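Local coordinates for protein cDNA FLJ56608, highly similar to Homo sapiens chloride channel, calcium activated, family member 1 (CLCA1), mRNA (Homo sapiens, PDB 6PYO) that may regulate calcium-activated chloride conductance and mucus production, this chain being the calcium-binding von Willebrand factor A domain of a larger secreted, probable metalloprotease, at residues 107-113 with 132-138; 91-95 with 126-132. All blocks are in the same frame, centred on the assembly; numbering follows the deposited sequence.

Contact 1: residues 107-113 with 132-138; sequences SEIVLLT and AIIHTVA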
loop_
_atom_site.group_PDB
_atom_site.type_symbol
_atom_site.label_atom_id
_atom_site.label_comp_id
_atom_site.label_asym_id
_atom_site.label_seq_id
_atom_site.Cartn_x
_atom_site.Cartn_y
_atom_site.Cartn_z
ATOM N N SER A 107 -10.916 -6.160 -2.134
ATOM C CA SER A 107 -9.465 -6.133 -2.225
ATOM C C SER A 107 -8.881 -5.311 -1.077
ATOM O O SER A 107 -9.574 -4.538 -0.417
ATOM C CB SER A 107 -9.018 -5.575 -3.582
ATOM O OG SER A 107 -9.209 -4.174 -3.649
ATOM N N GLU A 108 -7.600 -5.532 -0.808
ATOM C CA GLU A 108 -6.886 -4.864 0.260
ATOM C C GLU A 108 -5.737 -3.993 -0.269
ATOM O O GLU A 108 -5.033 -4.371 -1.213
ATOM C CB GLU A 108 -6.346 -5.895 1.222
ATOM C CG GLU A 108 -7.457 -6.729 1.957
ATOM C CD GLU A 108 -6.884 -7.907 2.702
ATOM O OE1 GLU A 108 -6.345 -7.709 3.819
ATOM O OE2 GLU A 108 -6.916 -9.045 2.150
ATOM N N ILE A 109 -5.562 -2.828 0.354
ATOM C CA ILE A 109 -4.374 -1.982 0.221
ATOM C C ILE A 109 -3.628 -2.011 1.559
ATOM O O ILE A 109 -4.244 -1.919 2.629
ATOM C CB ILE A 109 -4.764 -0.552 -0.171
ATOM C CG1 ILE A 109 -5.018 -0.438 -1.678
ATOM C CG2 ILE A 109 -3.676 0.396 0.261
ATOM C CD1 ILE A 109 -6.065 -1.334 -2.198
ATOM N N VAL A 110 -2.323 -2.236 1.511
ATOM C CA VAL A 110 -1.454 -2.061 2.670
ATOM C C VAL A 110 -0.711 -0.744 2.412
ATOM O O VAL A 110 0.195 -0.685 1.567
ATOM C CB VAL A 110 -0.496 -3.242 2.876
ATOM C CG1 VAL A 110 0.407 -2.994 4.078
ATOM C CG2 VAL A 110 -1.314 -4.563 3.103
ATOM N N LEU A 111 -1.100 0.302 3.129
ATOM C CA LEU A 111 -0.560 1.656 2.974
ATOM C C LEU A 111 0.506 1.891 4.032
ATOM O O LEU A 111 0.195 2.018 5.226
ATOM C CB LEU A 111 -1.674 2.690 3.093
ATOM C CG LEU A 111 -1.278 4.165 2.927
ATOM C CD1 LEU A 111 -0.448 4.347 1.653
ATOM C CD2 LEU A 111 -2.545 5.000 2.888
ATOM N N LEU A 112 1.767 1.928 3.607
ATOM C CA LEU A 112 2.879 2.129 4.526
ATOM C C LEU A 112 3.357 3.576 4.304
ATOM O O LEU A 112 3.849 3.926 3.212
ATOM C CB LEU A 112 3.993 1.100 4.306
ATOM C CG LEU A 112 3.588 -0.397 4.405
ATOM C CD1 LEU A 112 4.753 -1.353 4.249
ATOM C CD2 LEU A 112 2.908 -0.707 5.710
ATOM N N THR A 113 3.158 4.425 5.305
ATOM C CA THR A 113 3.481 5.843 5.093
ATOM C C THR A 113 3.728 6.514 6.427
ATOM O O THR A 113 3.233 6.053 7.466
ATOM C CB THR A 113 2.340 6.575 4.369
ATOM O OG1 THR A 113 2.621 7.975 4.221
ATOM C CG2 THR A 113 1.054 6.444 5.211
ATOM N N ALA A 132 -12.521 -1.240 -1.500
ATOM C CA ALA A 132 -11.266 -1.760 -0.999
ATOM C C ALA A 132 -11.187 -1.566 0.510
ATOM O O ALA A 132 -11.873 -0.732 1.097
ATOM C CB ALA A 132 -10.073 -1.079 -1.685
ATOM N N ILE A 133 -10.349 -2.384 1.126
ATOM C CA ILE A 133 -10.036 -2.351 2.552
ATOM C C ILE A 133 -8.661 -1.733 2.655
ATOM O O ILE A 133 -7.702 -2.303 2.127
ATOM C CB ILE A 133 -10.013 -3.773 3.134
ATOM C CG1 ILE A 133 -11.368 -4.465 2.985
ATOM C CG2 ILE A 133 -9.592 -3.832 4.590
ATOM C CD1 ILE A 133 -11.219 -6.024 2.760
ATOM N N ILE A 134 -8.533 -0.583 3.304
ATOM C CA ILE A 134 -7.237 0.067 3.424
ATOM C C ILE A 134 -6.675 -0.169 4.829
ATOM O O ILE A 134 -7.187 0.363 5.818
ATOM C CB ILE A 134 -7.325 1.563 3.099
ATOM C CG1 ILE A 134 -7.879 1.786 1.689
ATOM C CG2 ILE A 134 -5.952 2.174 3.144
ATOM C CD1 ILE A 134 -8.526 3.131 1.489
ATOM N N HIS A 135 -5.618 -0.974 4.918
ATOM C CA HIS A 135 -4.788 -1.094 6.110
ATOM C C HIS A 135 -3.729 -0.001 6.048
ATOM O O HIS A 135 -3.117 0.214 4.995
ATOM C CB HIS A 135 -4.114 -2.460 6.155
ATOM C CG HIS A 135 -5.053 -3.607 5.931
ATOM N ND1 HIS A 135 -6.043 -3.945 6.832
ATOM C CD2 HIS A 135 -5.115 -4.532 4.942
ATOM C CE1 HIS A 135 -6.696 -5.007 6.390
ATOM N NE2 HIS A 135 -6.182 -5.354 5.221
ATOM N N THR A 136 -3.524 0.693 7.158
ATOM C CA THR A 136 -2.535 1.761 7.247
ATOM C C THR A 136 -1.523 1.411 8.328
ATOM O O THR A 136 -1.892 0.938 9.407
ATOM C CB THR A 136 -3.204 3.122 7.526
ATOM O OG1 THR A 136 -3.938 3.077 8.761
ATOM C CG2 THR A 136 -4.160 3.490 6.413
ATOM N N VAL A 137 -0.250 1.579 8.004
ATOM C CA VAL A 137 0.845 1.518 8.956
ATOM C C VAL A 137 1.482 2.908 8.956
ATOM O O VAL A 137 2.059 3.352 7.942
ATOM C CB VAL A 137 1.863 0.429 8.618
ATOM C CG1 VAL A 137 2.820 0.234 9.791
ATOM C CG2 VAL A 137 1.167 -0.893 8.313
ATOM N N ALA A 138 1.330 3.610 10.076
ATOM C CA ALA A 138 1.904 4.934 10.260
ATOM C C ALA A 138 3.355 4.779 10.687
ATOM O O ALA A 138 3.635 4.142 11.700
ATOM C CB ALA A 138 1.104 5.712 11.302
#
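E108 faces I133 across a parallel strand pair and leans forward to H135, two residues on, on the same face. H135 NE2 donates to E108 OE1 at 2.7 Å, on the anti lone pair; the oxygen lies close to the ring plane, while carboxylate and ring planes stand 76° apart. The imidazole is held at both nitrogens, since ND1 bonds to the backbone N of L157, and E108 OE2 forms a salt bridge with R7. I133 lies beside E108 and points the same way, its CD1 3.9 Å from E108 CG.

The other face, carrying I109, I134, L111 and T136, is mostly apolar. The CG2 methyl of I134 sits in the notch between two side chains of the facing strand, 4.1 Å from I109 CG2 and 4.3 Å from L111 CB. The CD1 end of I109 turns toward the start of its strand and lies against A132 CB at 4.0 Å. L111 slants across T136, its CD2 reaching T136 CG2 at 4.2 Å. Six backbone bonds fix the register, from I133 N–S107 O (2.8 Å) to T113 N–V137 O (3.1 Å).

Strands 108-113 and 133-138, joined through helix 124-130, form a beta-alpha-beta unit inside the central VWA sheet. Strand 8-14 pairs with the other edge of 108-113; helix 87-99 packs on I109 and L111, helix 145-152 on L111, T113 and T136, and strand 158-159 lies beyond 133-138.

Contact 2: residues 91-95 with 126-132; sequences LRSAF and EVKQSGA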
loop_
_atom_site.group_PDB
_atom_site.type_symbol
_atom_site.label_atom_id
_atom_site.label_comp_id
_atom_site.label_asym_id
_atom_site.label_seq_id
_atom_site.Cartn_x
_atom_site.Cartn_y
_atom_site.Cartn_z
ATOM N N LEU A 91 -2.967 5.515 -4.025
ATOM C CA LEU A 91 -4.181 4.701 -3.933
ATOM C C LEU A 91 -4.877 4.576 -5.287
ATOM O O LEU A 91 -5.291 3.477 -5.683
ATOM C CB LEU A 91 -5.124 5.275 -2.883
ATOM C CG LEU A 91 -4.597 5.339 -1.457
ATOM C CD1 LEU A 91 -5.595 6.031 -0.534
ATOM C CD2 LEU A 91 -4.244 3.940 -0.932
ATOM N N ARG A 92 -4.997 5.673 -6.031
ATOM C CA ARG A 92 -5.576 5.584 -7.372
ATOM C C ARG A 92 -4.798 4.599 -8.230
ATOM O O ARG A 92 -5.385 3.789 -8.964
ATOM C CB ARG A 92 -5.598 6.973 -8.039
ATOM C CG ARG A 92 -6.758 7.882 -7.635
ATOM C CD ARG A 92 -6.454 9.373 -7.887
ATOM N NE ARG A 92 -7.321 10.211 -7.063
ATOM C CZ ARG A 92 -7.032 11.440 -6.649
ATOM N NH1 ARG A 92 -5.886 12.011 -6.986
ATOM N NH2 ARG A 92 -7.900 12.089 -5.882
ATOM N N SER A 93 -3.463 4.671 -8.175
ATOM C CA SER A 93 -2.664 3.718 -8.942
ATOM C C SER A 93 -2.902 2.276 -8.483
ATOM O O SER A 93 -2.979 1.357 -9.305
ATOM C CB SER A 93 -1.195 4.093 -8.824
ATOM O OG SER A 93 -0.388 3.137 -9.447
ATOM N N ALA A 94 -3.024 2.052 -7.174
ATOM C CA ALA A 94 -3.344 0.710 -6.688
ATOM C C ALA A 94 -4.662 0.211 -7.279
ATOM O O ALA A 94 -4.772 -0.943 -7.729
ATOM C CB ALA A 94 -3.375 0.724 -5.165
ATOM N N PHE A 95 -5.677 1.073 -7.284
ATOM C CA PHE A 95 -6.975 0.686 -7.835
ATOM C C PHE A 95 -6.857 0.325 -9.306
ATOM O O PHE A 95 -7.457 -0.658 -9.765
ATOM C CB PHE A 95 -8.013 1.805 -7.647
ATOM C CG PHE A 95 -8.337 2.106 -6.206
ATOM C CD1 PHE A 95 -8.023 1.208 -5.213
ATOM C CD2 PHE A 95 -8.948 3.306 -5.849
ATOM C CE1 PHE A 95 -8.311 1.489 -3.864
ATOM C CE2 PHE A 95 -9.226 3.591 -4.529
ATOM C CZ PHE A 95 -8.911 2.672 -3.531
ATOM N N GLU A 126 -13.538 8.284 -4.048
ATOM C CA GLU A 126 -13.054 7.159 -4.842
ATOM C C GLU A 126 -12.799 5.949 -3.959
ATOM O O GLU A 126 -13.130 4.809 -4.326
ATOM C CB GLU A 126 -11.768 7.548 -5.583
ATOM C CG GLU A 126 -11.912 8.616 -6.625
ATOM C CD GLU A 126 -10.589 9.315 -6.914
ATOM O OE1 GLU A 126 -10.237 10.266 -6.183
ATOM O OE2 GLU A 126 -9.893 8.904 -7.862
ATOM N N VAL A 127 -12.234 6.196 -2.777
ATOM C CA VAL A 127 -11.932 5.119 -1.847
ATOM C C VAL A 127 -13.220 4.450 -1.386
ATOM O O VAL A 127 -13.355 3.213 -1.445
ATOM C CB VAL A 127 -11.112 5.659 -0.665
ATOM C CG1 VAL A 127 -11.259 4.766 0.525
ATOM C CG2 VAL A 127 -9.648 5.800 -1.096
ATOM N N LYS A 128 -14.202 5.260 -0.965
ATOM C CA LYS A 128 -15.476 4.686 -0.565
ATOM C C LYS A 128 -16.059 3.912 -1.727
ATOM O O LYS A 128 -16.532 2.783 -1.552
ATOM C CB LYS A 128 -16.444 5.782 -0.070
ATOM C CG LYS A 128 -16.204 6.258 1.378
ATOM C CD LYS A 128 -17.044 7.514 1.764
ATOM C CE LYS A 128 -16.546 8.817 1.082
ATOM N NZ LYS A 128 -16.996 10.120 1.710
ATOM N N GLN A 129 -15.936 4.456 -2.948
ATOM C CA GLN A 129 -16.562 3.785 -4.079
ATOM C C GLN A 129 -15.864 2.474 -4.382
ATOM O O GLN A 129 -16.477 1.547 -4.936
ATOM C CB GLN A 129 -16.529 4.665 -5.326
ATOM C CG GLN A 129 -17.884 4.910 -5.943
ATOM C CD GLN A 129 -18.682 5.948 -5.190
ATOM O OE1 GLN A 129 -19.644 5.627 -4.490
ATOM N NE2 GLN A 129 -18.287 7.210 -5.333
ATOM N N SER A 130 -14.580 2.377 -4.028
ATOM C CA SER A 130 -13.810 1.223 -4.479
ATOM C C SER A 130 -14.247 -0.048 -3.767
ATOM O O SER A 130 -14.201 -1.124 -4.367
ATOM C CB SER A 130 -12.316 1.460 -4.274
ATOM O OG SER A 130 -11.918 1.332 -2.918
ATOM N N GLY A 131 -14.681 0.063 -2.506
ATOM C CA GLY A 131 -14.948 -1.088 -1.674
ATOM C C GLY A 131 -13.702 -1.774 -1.171
ATOM O O GLY A 131 -13.814 -2.812 -0.510
ATOM N N ALA A 132 -12.521 -1.240 -1.500
ATOM C CA ALA A 132 -11.266 -1.760 -0.999
ATOM C C ALA A 132 -11.187 -1.566 0.510
ATOM O O ALA A 132 -11.873 -0.732 1.097
ATOM C CB ALA A 132 -10.073 -1.079 -1.685
#
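F95 points its ring into the gap between two helix segments whose axes run 11.2 Å apart at 28°, and S130 sits over one face of it. S130 CB is 3.9 Å from the ring centroid and 18° off the normal, a CH-pi contact, while the opposite face carries the L91 carbonyl oxygen. V127 CG2 comes in at the ring edge, 4.0 Å from F95 CZ, and also meets L91 CD1. A132 CB approaches F95 CE1 obliquely at 3.8 Å.

S130 OG, turned between its backbone N and carbonyl carbon (chi1 76°), donates to V127 O and accepts from A132 N in an ST turn. Helices 87-99 and 124-130 thus lie side by side on the VWA sheet, with L91, F95 and A132 all touching I109.

At the outer margin, R92 crosses E126 at about a right angle, yet guanidinium and carboxylate are nearly coplanar. The grip is side-on: R92 NE reaches E126 OE2 at 3.0 Å, and R92 NH2 meets the syn lone pair of E126 OE1 at 3.0 Å. With an alanine in place of this glutamate, the R92 guanidinium would probably lose its mate and be freer to turn.

An aromatic and aliphatic interior, holding one satisfied buried hydroxyl, is thus bordered by a two-point ionic bridge that probably limits how both groups turn.

Overall arrangement
From the N terminus, strand 8-14 enters the middle of the sheet before the chain reaches helix 87-99, which supplies the first half of contact 2. Strand 108-113 follows with the first half of contact 1. Helix 124-130 then returns to helix 87-99, closing contact 2, and strand 133-138 closes contact 1 as the end of a beta-alpha-beta unit. The segments alternate along the chain, so the two loops cross, and A132 belongs to both contacts. Their centres are 11 Å apart and I109 bridges them, its CD1 4.0 Å from F95 CE1. Together they tie the parallel part of the mixed central sheet to two helices packed against it.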